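Local coordinates for fatty acid-binding protein homolog 8 (Caenorhabditis elegans, PDB 6C1Z) that carries unsaturated fatty acids such as oleic acid from the lysosome into the nucleus, where it activates the transcription of genes that promote longevity, at residues E7-W12 against L44-D49; G50-F55 against K65-I70; N92-S97 against T112-N117. One frame throughout, in Å; residues are numbered along the deposited sequence.

Contact 1. Residues E7-W12 against L44-D49; sequences EFIGRW and LEIKLD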
loop_
_atom_site.group_PDB
_atom_site.type_symbol
_atom_site.label_atom_id
_atom_site.label_comp_id
_atom_site.label_asym_id
_atom_site.label_seq_id
_atom_site.Cartn_x
_atom_site.Cartn_y
_atom_site.Cartn_z
ATOM N N GLU A 7 3.702 1.370 -16.569
ATOM C CA GLU A 7 3.400 2.771 -16.301
ATOM C C GLU A 7 3.474 3.118 -14.825
ATOM O O GLU A 7 3.541 4.303 -14.478
ATOM C CB GLU A 7 2.012 3.106 -16.861
ATOM C CG GLU A 7 1.895 2.901 -18.363
ATOM C CD GLU A 7 0.489 3.139 -18.895
ATOM O OE1 GLU A 7 -0.079 4.224 -18.649
ATOM O OE2 GLU A 7 -0.040 2.221 -19.546
ATOM N N PHE A 8 3.472 2.113 -13.950
ATOM C CA PHE A 8 3.571 2.369 -12.527
ATOM C C PHE A 8 5.006 2.586 -12.081
ATOM O O PHE A 8 5.222 3.074 -10.953
ATOM C CB PHE A 8 3.004 1.175 -11.756
ATOM C CG PHE A 8 1.502 1.045 -11.817
ATOM C CD1 PHE A 8 0.874 0.470 -12.931
ATOM C CD2 PHE A 8 0.717 1.494 -10.790
ATOM C CE1 PHE A 8 -0.501 0.335 -12.971
ATOM C CE2 PHE A 8 -0.665 1.353 -10.821
ATOM C CZ PHE A 8 -1.279 0.779 -11.943
ATOM N N ILE A 9 5.978 2.180 -12.887
ATOM C CA ILE A 9 7.367 2.185 -12.436
ATOM C C ILE A 9 7.864 3.620 -12.300
ATOM O O ILE A 9 7.713 4.445 -13.209
ATOM C CB ILE A 9 8.231 1.367 -13.401
ATOM C CG1 ILE A 9 7.883 -0.108 -13.249
ATOM C CG2 ILE A 9 9.724 1.622 -13.149
ATOM C CD1 ILE A 9 8.432 -0.987 -14.308
ATOM N N GLY A 10 8.439 3.927 -11.146
ATOM C CA GLY A 10 9.038 5.227 -10.905
ATOM C C GLY A 10 8.896 5.599 -9.448
ATOM O O GLY A 10 8.622 4.756 -8.609
ATOM N N ARG A 11 9.060 6.887 -9.174
ATOM C CA ARG A 11 9.025 7.434 -7.832
ATOM C C ARG A 11 7.883 8.435 -7.748
ATOM O O ARG A 11 7.706 9.258 -8.648
ATOM C CB ARG A 11 10.383 8.083 -7.478
ATOM C CG ARG A 11 11.476 7.050 -7.116
ATOM C CD ARG A 11 12.903 7.600 -7.104
ATOM N NE ARG A 11 13.110 8.592 -6.051
ATOM C CZ ARG A 11 13.432 8.310 -4.794
ATOM N NH1 ARG A 11 13.589 7.053 -4.397
ATOM N NH2 ARG A 11 13.580 9.301 -3.923
ATOM N N TRP A 12 7.133 8.385 -6.650
ATOM C CA TRP A 12 5.858 9.064 -6.496
ATOM C C TRP A 12 5.821 9.734 -5.126
ATOM O O TRP A 12 6.250 9.139 -4.130
ATOM C CB TRP A 12 4.725 8.025 -6.596
ATOM C CG TRP A 12 4.656 7.245 -7.882
ATOM C CD1 TRP A 12 5.237 6.029 -8.142
ATOM C CD2 TRP A 12 3.953 7.614 -9.082
ATOM N NE1 TRP A 12 4.947 5.627 -9.426
ATOM C CE2 TRP A 12 4.163 6.586 -10.019
ATOM C CE3 TRP A 12 3.170 8.730 -9.467
ATOM C CZ2 TRP A 12 3.593 6.609 -11.285
ATOM C CZ3 TRP A 12 2.624 8.743 -10.715
ATOM C CH2 TRP A 12 2.845 7.702 -11.612
ATOM N N LEU A 44 6.891 6.874 -2.637
ATOM C CA LEU A 44 6.643 5.498 -3.021
ATOM C C LEU A 44 7.451 5.221 -4.275
ATOM O O LEU A 44 7.287 5.901 -5.288
ATOM C CB LEU A 44 5.150 5.278 -3.269
ATOM C CG LEU A 44 4.716 3.988 -3.984
ATOM C CD1 LEU A 44 5.133 2.759 -3.221
ATOM C CD2 LEU A 44 3.205 3.985 -4.221
ATOM N N GLU A 45 8.343 4.250 -4.201
ATOM C CA GLU A 45 9.145 3.833 -5.332
ATOM C C GLU A 45 8.646 2.472 -5.771
ATOM O O GLU A 45 8.565 1.546 -4.954
ATOM C CB GLU A 45 10.608 3.741 -4.913
ATOM C CG GLU A 45 11.538 3.036 -5.866
ATOM C CD GLU A 45 12.930 2.933 -5.296
ATOM O OE1 GLU A 45 13.169 2.078 -4.403
ATOM O OE2 GLU A 45 13.772 3.743 -5.719
ATOM N N ILE A 46 8.329 2.358 -7.057
ATOM C CA ILE A 46 7.877 1.107 -7.654
ATOM C C ILE A 46 8.920 0.722 -8.686
ATOM O O ILE A 46 9.234 1.511 -9.594
ATOM C CB ILE A 46 6.492 1.253 -8.298
ATOM C CG1 ILE A 46 5.437 1.500 -7.231
ATOM C CG2 ILE A 46 6.139 0.012 -9.127
ATOM C CD1 ILE A 46 4.070 1.888 -7.806
ATOM N N LYS A 47 9.468 -0.483 -8.559
ATOM C CA LYS A 47 10.434 -0.987 -9.513
ATOM C C LYS A 47 10.166 -2.466 -9.751
ATOM O O LYS A 47 9.477 -3.119 -8.961
ATOM C CB LYS A 47 11.887 -0.712 -9.061
ATOM C CG LYS A 47 12.256 -1.243 -7.689
ATOM C CD LYS A 47 13.488 -0.527 -7.080
ATOM C CE LYS A 47 14.669 -0.493 -8.027
ATOM N NZ LYS A 47 15.895 0.090 -7.381
ATOM N N LEU A 48 10.665 -2.968 -10.868
ATOM C CA LEU A 48 10.527 -4.364 -11.253
ATOM C C LEU A 48 11.917 -4.927 -11.500
ATOM O O LEU A 48 12.647 -4.439 -12.373
ATOM C CB LEU A 48 9.662 -4.476 -12.510
ATOM C CG LEU A 48 9.514 -5.873 -13.105
ATOM C CD1 LEU A 48 8.929 -6.848 -12.088
ATOM C CD2 LEU A 48 8.654 -5.821 -14.363
ATOM N N ASP A 49 12.256 -5.995 -10.781
ATOM C CA ASP A 49 13.543 -6.686 -10.917
ATOM C C ASP A 49 13.264 -8.101 -11.416
ATOM O O ASP A 49 12.887 -8.970 -10.630
ATOM C CB ASP A 49 14.274 -6.722 -9.576
ATOM C CG ASP A 49 15.581 -7.485 -9.641
ATOM O OD1 ASP A 49 16.008 -7.864 -10.754
ATOM O OD2 ASP A 49 16.177 -7.721 -8.569
#
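The first (10-18) and second (43-49) strands of the fatty-acid-binding β-barrel pair antiparallel here, the axes of their short segments approaching to 4.7 Å. The packing is tightest around Gly10 and Ile46, which form a hydrogen-bonded pair. Ile46 N donates to Gly10 O almost along the C=O axis (2.9 Å, 175° at the hydrogen), and Gly10 N returns a bond to Ile46 O. In the next such pair, Leu44 N bonds Trp12 O at 2.8 Å, while the bond from Trp12 N to Leu44 O is bent to 135°. On the inner face the Ile46 side chain lies against the Phe8 carbonyl, with CB 3.5 Å from Phe8 O, and its CD1 reaches Phe8 CB. The same carbonyl accepts the indole N-H of Trp12: NE1 to Phe8 O is 3.0 Å, with the oxygen in the ring plane although the donor stands above the carbonyl plane. Trp12 CG is anti to its carbonyl carbon, which puts the ring edge beside Leu44 O.

The other face is looser and partly exposed. Arg11 and Glu45 cross obliquely, guanidinium and carboxylate planes 68° apart, and Glu45 OE2 lies at the guanidinium edge, 3.6 Å from Arg11 NH1. Arg11 NE is turned to Glu138 in a second salt bridge. At the exposed end, where the chains diverge beyond Gly10–Ile46, Ile9 CD1 merely touches Leu48 CB at 4.1 Å. The four backbone bonds thus set the register; the indole bond, within 7-12, holds Trp12 against the turn before the strand, whereas the long Arg11–Glu45 pair probably adds modestly.

Contact 2. Residues G50-F55 against K65-I70; sequences GDTWHF and KLAFKI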
loop_
_atom_site.group_PDB
_atom_site.type_symbol
_atom_site.label_atom_id
_atom_site.label_comp_id
_atom_site.label_asym_id
_atom_site.label_seq_id
_atom_site.Cartn_x
_atom_site.Cartn_y
_atom_site.Cartn_z
ATOM N N GLY A 50 13.465 -8.336 -12.706
ATOM C CA GLY A 50 13.093 -9.595 -13.315
ATOM C C GLY A 50 11.594 -9.758 -13.265
ATOM O O GLY A 50 10.866 -8.970 -13.873
ATOM N N ASP A 51 11.121 -10.747 -12.502
ATOM C CA ASP A 51 9.701 -10.911 -12.246
ATOM C C ASP A 51 9.289 -10.547 -10.827
ATOM O O ASP A 51 8.171 -10.872 -10.419
ATOM C CB ASP A 51 9.223 -12.324 -12.614
ATOM C CG ASP A 51 9.753 -13.401 -11.702
ATOM O OD1 ASP A 51 10.727 -13.168 -10.954
ATOM O OD2 ASP A 51 9.168 -14.518 -11.742
ATOM N N THR A 52 10.146 -9.867 -10.070
ATOM C CA THR A 52 9.835 -9.475 -8.701
ATOM C C THR A 52 9.558 -7.976 -8.640
ATOM O O THR A 52 10.427 -7.156 -8.972
ATOM C CB THR A 52 10.960 -9.847 -7.733
ATOM O OG1 THR A 52 11.165 -11.266 -7.784
ATOM C CG2 THR A 52 10.587 -9.430 -6.315
ATOM N N TRP A 53 8.360 -7.621 -8.192
ATOM C CA TRP A 53 8.004 -6.233 -7.971
ATOM C C TRP A 53 8.516 -5.762 -6.613
ATOM O O TRP A 53 8.535 -6.510 -5.641
ATOM C CB TRP A 53 6.475 -6.059 -8.026
ATOM C CG TRP A 53 5.954 -6.148 -9.436
ATOM C CD1 TRP A 53 5.491 -7.270 -10.055
ATOM C CD2 TRP A 53 5.907 -5.100 -10.394
ATOM N NE1 TRP A 53 5.150 -6.974 -11.345
ATOM C CE2 TRP A 53 5.385 -5.648 -11.584
ATOM C CE3 TRP A 53 6.263 -3.742 -10.367
ATOM C CZ2 TRP A 53 5.220 -4.889 -12.743
ATOM C CZ3 TRP A 53 6.087 -2.993 -11.511
ATOM C CH2 TRP A 53 5.568 -3.571 -12.690
ATOM N N HIS A 54 8.822 -4.476 -6.535
ATOM C CA HIS A 54 9.200 -3.827 -5.285
ATOM C C HIS A 54 8.373 -2.562 -5.148
ATOM O O HIS A 54 8.403 -1.702 -6.040
ATOM C CB HIS A 54 10.694 -3.521 -5.287
ATOM C CG HIS A 54 11.541 -4.751 -5.333
ATOM N ND1 HIS A 54 11.989 -5.368 -4.183
ATOM C CD2 HIS A 54 12.013 -5.487 -6.361
ATOM C CE1 HIS A 54 12.708 -6.429 -4.509
ATOM N NE2 HIS A 54 12.731 -6.530 -5.825
ATOM N N PHE A 55 7.591 -2.471 -4.083
ATOM C CA PHE A 55 6.854 -1.263 -3.711
ATOM C C PHE A 55 7.479 -0.818 -2.407
ATOM O O PHE A 55 7.213 -1.393 -1.347
ATOM C CB PHE A 55 5.359 -1.546 -3.498
ATOM C CG PHE A 55 4.515 -1.581 -4.765
ATOM C CD1 PHE A 55 4.883 -2.325 -5.872
ATOM C CD2 PHE A 55 3.344 -0.849 -4.827
ATOM C CE1 PHE A 55 4.061 -2.351 -7.027
ATOM C CE2 PHE A 55 2.542 -0.871 -5.976
ATOM C CZ PHE A 55 2.911 -1.624 -7.053
ATOM N N LYS A 65 9.472 -1.706 2.847
ATOM C CA LYS A 65 9.837 -2.291 1.569
ATOM C C LYS A 65 9.056 -3.578 1.386
ATOM O O LYS A 65 9.044 -4.448 2.262
ATOM C CB LYS A 65 11.345 -2.532 1.489
ATOM C CG LYS A 65 12.159 -1.263 1.770
ATOM C CD LYS A 65 13.519 -1.259 1.069
ATOM C CE LYS A 65 14.471 -2.289 1.656
ATOM N NZ LYS A 65 15.812 -2.263 0.996
ATOM N N LEU A 66 8.372 -3.679 0.268
ATOM C CA LEU A 66 7.558 -4.838 -0.029
ATOM C C LEU A 66 8.024 -5.390 -1.359
ATOM O O LEU A 66 8.061 -4.660 -2.352
ATOM C CB LEU A 66 6.094 -4.411 -0.106
ATOM C CG LEU A 66 5.088 -5.504 -0.436
ATOM C CD1 LEU A 66 5.056 -6.563 0.639
ATOM C CD2 LEU A 66 3.720 -4.871 -0.590
ATOM N N ALA A 67 8.337 -6.669 -1.387
ATOM C CA ALA A 67 8.695 -7.392 -2.592
ATOM C C ALA A 67 7.661 -8.490 -2.797
ATOM O O ALA A 67 7.213 -9.121 -1.834
ATOM C CB ALA A 67 10.085 -8.020 -2.448
ATOM N N PHE A 68 7.269 -8.720 -4.048
ATOM C CA PHE A 68 6.303 -9.771 -4.309
ATOM C C PHE A 68 6.360 -10.154 -5.776
ATOM O O PHE A 68 6.802 -9.380 -6.637
ATOM C CB PHE A 68 4.884 -9.327 -3.936
ATOM C CG PHE A 68 4.418 -8.089 -4.673
ATOM C CD1 PHE A 68 3.767 -8.174 -5.902
ATOM C CD2 PHE A 68 4.600 -6.831 -4.126
ATOM C CE1 PHE A 68 3.341 -7.053 -6.554
ATOM C CE2 PHE A 68 4.141 -5.685 -4.781
ATOM C CZ PHE A 68 3.531 -5.792 -6.004
ATOM N N LYS A 69 5.838 -11.345 -6.057
ATOM C CA LYS A 69 5.465 -11.729 -7.411
ATOM C C LYS A 69 3.955 -11.768 -7.535
ATOM O O LYS A 69 3.241 -12.178 -6.614
ATOM C CB LYS A 69 6.067 -13.071 -7.796
ATOM C CG LYS A 69 7.577 -13.057 -7.698
ATOM C CD LYS A 69 8.173 -14.381 -8.094
ATOM C CE LYS A 69 9.652 -14.449 -7.766
ATOM N NZ LYS A 69 10.467 -13.539 -8.605
ATOM N N ILE A 70 3.464 -11.226 -8.656
ATOM C CA ILE A 70 2.047 -11.227 -8.955
ATOM C C ILE A 70 1.510 -12.651 -8.891
ATOM O O ILE A 70 2.126 -13.580 -9.424
ATOM C CB ILE A 70 1.833 -10.583 -10.347
ATOM C CG1 ILE A 70 2.182 -9.099 -10.315
ATOM C CG2 ILE A 70 0.434 -10.776 -10.850
ATOM C CD1 ILE A 70 1.298 -8.331 -9.426
HETATM O O HOH W 1 5.455 -10.678 -10.653
#
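Four backbone hydrogen bonds set the register of this antiparallel pair, two at Trp53–Phe68 and two at Phe55–Leu66. The straightest at the hydrogen, Phe55 N to Leu66 O, measures 2.8 Å and 157° and runs nearly along the C=O axis; in contrast, Leu66 N meets Phe55 O from above the carbonyl plane. Water 1 extends the link beyond the pairs, donating to Asp51 O and accepting from Ile70 N.

Aromatic packing fills the face carrying Trp53, Phe55 and Phe68. Phe68 CG sits in the crowded position between backbone N and carbonyl carbon (chi1 58°), which brings its ring under Trp53 CB, a CH-pi contact 3.8 Å from the centroid. The Phe55 ring meets Phe68 obliquely, CD1 to CE2 3.6 Å. These strands form a β-hairpin of the FABP barrel, and the cluster continues inward to Phe95, whose ring meets Trp53 and Phe55 edge-to-face. Ile70 CG1 lies 3.8 Å from Trp53 CD1.

At the hairpin's open end, beside the Trp53–Phe68 pair, Lys69 bends at chi4 (-68°). Its NZ makes a salt bridge to Asp51 OD1, a very short hydrogen bond (2.4 Å) from above the carboxylate plane, and hydrogen-bonds the neutral Thr52 OG1 (2.5 Å).

Contact 3. Residues N92-S97 against T112-N117; sequences NGKFIS and TTWLEN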
loop_
_atom_site.group_PDB
_atom_site.type_symbol
_atom_site.label_atom_id
_atom_site.label_comp_id
_atom_site.label_asym_id
_atom_site.label_seq_id
_atom_site.Cartn_x
_atom_site.Cartn_y
_atom_site.Cartn_z
ATOM N N ASN A 92 -7.468 -5.487 -14.507
ATOM C CA ASN A 92 -8.090 -4.311 -15.089
ATOM C C ASN A 92 -7.261 -3.050 -14.844
ATOM O O ASN A 92 -7.787 -1.982 -14.526
ATOM C CB ASN A 92 -9.526 -4.156 -14.587
ATOM C CG ASN A 92 -10.393 -5.334 -14.964
ATOM O OD1 ASN A 92 -10.422 -5.737 -16.127
ATOM N ND2 ASN A 92 -11.086 -5.914 -13.983
ATOM N N GLY A 93 -5.944 -3.181 -15.013
ATOM C CA GLY A 93 -5.065 -2.033 -14.945
ATOM C C GLY A 93 -4.625 -1.633 -13.554
ATOM O O GLY A 93 -3.995 -0.575 -13.417
ATOM N N LYS A 94 -4.995 -2.388 -12.527
ATOM C CA LYS A 94 -4.761 -1.992 -11.146
ATOM C C LYS A 94 -4.037 -3.092 -10.396
ATOM O O LYS A 94 -4.281 -4.274 -10.619
ATOM C CB LYS A 94 -6.074 -1.730 -10.405
ATOM C CG LYS A 94 -7.052 -0.851 -11.149
ATOM C CD LYS A 94 -8.201 -0.447 -10.242
ATOM C CE LYS A 94 -9.090 0.609 -10.900
ATOM N NZ LYS A 94 -9.703 0.111 -12.161
ATOM N N PHE A 95 -3.119 -2.698 -9.503
ATOM C CA PHE A 95 -2.562 -3.634 -8.528
ATOM C C PHE A 95 -3.509 -3.758 -7.338
ATOM O O PHE A 95 -3.917 -2.752 -6.760
ATOM C CB PHE A 95 -1.198 -3.183 -7.998
ATOM C CG PHE A 95 -0.056 -3.344 -8.957
ATOM C CD1 PHE A 95 0.295 -2.315 -9.810
ATOM C CD2 PHE A 95 0.715 -4.497 -8.948
ATOM C CE1 PHE A 95 1.358 -2.441 -10.666
ATOM C CE2 PHE A 95 1.789 -4.638 -9.791
ATOM C CZ PHE A 95 2.127 -3.602 -10.660
ATOM N N ILE A 96 -3.897 -4.981 -7.006
ATOM C CA ILE A 96 -4.805 -5.246 -5.898
ATOM C C ILE A 96 -4.096 -6.193 -4.950
ATOM O O ILE A 96 -3.702 -7.298 -5.350
ATOM C CB ILE A 96 -6.112 -5.874 -6.375
ATOM C CG1 ILE A 96 -6.759 -4.986 -7.434
ATOM C CG2 ILE A 96 -7.030 -6.093 -5.188
ATOM C CD1 ILE A 96 -8.004 -5.590 -8.053
ATOM N N SER A 97 -3.907 -5.759 -3.705
ATOM C CA SER A 97 -3.318 -6.600 -2.666
ATOM C C SER A 97 -4.358 -6.972 -1.612
ATOM O O SER A 97 -4.989 -6.100 -1.000
ATOM C CB SER A 97 -2.150 -5.881 -2.015
ATOM O OG SER A 97 -1.626 -6.737 -1.002
ATOM N N THR A 112 -5.542 -1.064 -3.174
ATOM C CA THR A 112 -5.692 -0.940 -4.615
ATOM C C THR A 112 -4.844 0.221 -5.074
ATOM O O THR A 112 -4.927 1.300 -4.485
ATOM C CB THR A 112 -7.155 -0.705 -4.979
ATOM O OG1 THR A 112 -7.960 -1.735 -4.391
ATOM C CG2 THR A 112 -7.329 -0.728 -6.498
ATOM N N THR A 113 -4.022 -0.005 -6.108
ATOM C CA THR A 113 -3.145 1.023 -6.652
ATOM C C THR A 113 -3.441 1.137 -8.135
ATOM O O THR A 113 -3.422 0.148 -8.859
ATOM C CB THR A 113 -1.679 0.677 -6.417
ATOM O OG1 THR A 113 -1.453 0.492 -5.012
ATOM C CG2 THR A 113 -0.758 1.759 -6.881
ATOM N N TRP A 114 -3.695 2.364 -8.586
ATOM C CA TRP A 114 -4.076 2.560 -9.977
ATOM C C TRP A 114 -3.603 3.933 -10.426
ATOM O O TRP A 114 -3.216 4.775 -9.635
ATOM C CB TRP A 114 -5.573 2.290 -10.219
ATOM C CG TRP A 114 -6.529 3.363 -9.792
ATOM C CD1 TRP A 114 -7.145 4.283 -10.607
ATOM C CD2 TRP A 114 -7.022 3.618 -8.469
ATOM N NE1 TRP A 114 -7.951 5.094 -9.863
ATOM C CE2 TRP A 114 -7.943 4.685 -8.562
ATOM C CE3 TRP A 114 -6.795 3.025 -7.215
ATOM C CZ2 TRP A 114 -8.591 5.215 -7.451
ATOM C CZ3 TRP A 114 -7.463 3.526 -6.117
ATOM C CH2 TRP A 114 -8.360 4.619 -6.243
ATOM N N LEU A 115 -3.631 4.141 -11.738
ATOM C CA LEU A 115 -3.198 5.396 -12.353
ATOM C C LEU A 115 -4.375 6.137 -12.966
ATOM O O LEU A 115 -5.253 5.534 -13.592
ATOM C CB LEU A 115 -2.150 5.139 -13.432
ATOM C CG LEU A 115 -0.868 4.416 -13.024
ATOM C CD1 LEU A 115 0.069 4.268 -14.196
ATOM C CD2 LEU A 115 -0.184 5.152 -11.894
ATOM N N GLU A 116 -4.388 7.449 -12.785
ATOM C CA GLU A 116 -5.405 8.295 -13.388
ATOM C C GLU A 116 -4.741 9.568 -13.849
ATOM O O GLU A 116 -4.230 10.335 -13.030
ATOM C CB GLU A 116 -6.523 8.628 -12.410
ATOM C CG GLU A 116 -7.442 7.461 -12.223
ATOM C CD GLU A 116 -8.655 7.799 -11.415
ATOM O OE1 GLU A 116 -8.705 8.917 -10.849
ATOM O OE2 GLU A 116 -9.534 6.923 -11.319
ATOM N N ASN A 117 -4.772 9.802 -15.148
ATOM C CA ASN A 117 -4.367 11.071 -15.706
ATOM C C ASN A 117 -3.019 11.523 -15.153
ATOM O O ASN A 117 -2.822 12.679 -14.791
ATOM C CB ASN A 117 -5.464 12.117 -15.499
ATOM C CG ASN A 117 -6.803 11.656 -16.046
ATOM O OD1 ASN A 117 -6.893 11.276 -17.207
ATOM N ND2 ASN A 117 -7.825 11.644 -15.200
HETATM O O HOH W 2 -4.526 2.012 -13.544
HETATM O O HOH W 3 -2.139 -2.058 -4.366
#
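Lys94 runs alongside Trp114, both pointing the same way on the face shared with Thr112. Its CB lies 3.6 Å from Thr113 O; CG, anti to the carbonyl carbon, meets Trp114 CB at 3.6 Å; and CD touches both Trp114 CB and Thr112 CG2. CE passes over the indole, 4.3 Å from the centroid of the five-membered ring and 25° off its normal, a CH-pi contact. The chain bends at chi4 (61°), leaving NZ 5.5 Å from that centroid, a long cation-pi contact, at most weakly attractive. Trp114 CG occupies the crowded position between backbone N and carbonyl carbon; NE1 donates in the ring plane to Glu116 OE2 at 2.8 Å, which probably helps hold the ring's orientation.

The strands of this β-hairpin are joined by a reciprocal pair, Phe95 N to Thr113 O and the straighter Thr113 N to Phe95 O (2.8 Å, 163°). Past it, water 2 bridges Gly93 O and Leu115 N. Inward, water 3 donates to Phe95 O and is 2.7 Å from Thr113 OG1, which also bonds Gln122. Outside, then, aliphatic carbons over an indole hold the contact, the lysine charge probably adding little; inside, water and Gln122 satisfy buried polar groups.

How the contacts relate
All three contacts belong to one antiparallel barrel sheet. Contacts 1 and 2 are adjacent, their centres 10 Å apart, and strands 43-49 and 52-58 pair directly: Lys47 O lies 2.9 Å from His54 N, probably hydrogen-bonded, and Ile46 CD1 packs 3.6 Å from Phe55 CE2. Contact 3 lies about 13 Å from contact 1 and 15 Å from contact 2, centre to centre, across the barrel, yet side chains close the gap. Phe95 meets both: its CE1 is 3.7 Å from Phe8 CG, and its CE2 is 3.7 Å from Ile70 CD1. This apolar core joins the walls at one end of the barrel whose interior, as in other FABPs, probably holds the fatty acid; the structure is ligand-free.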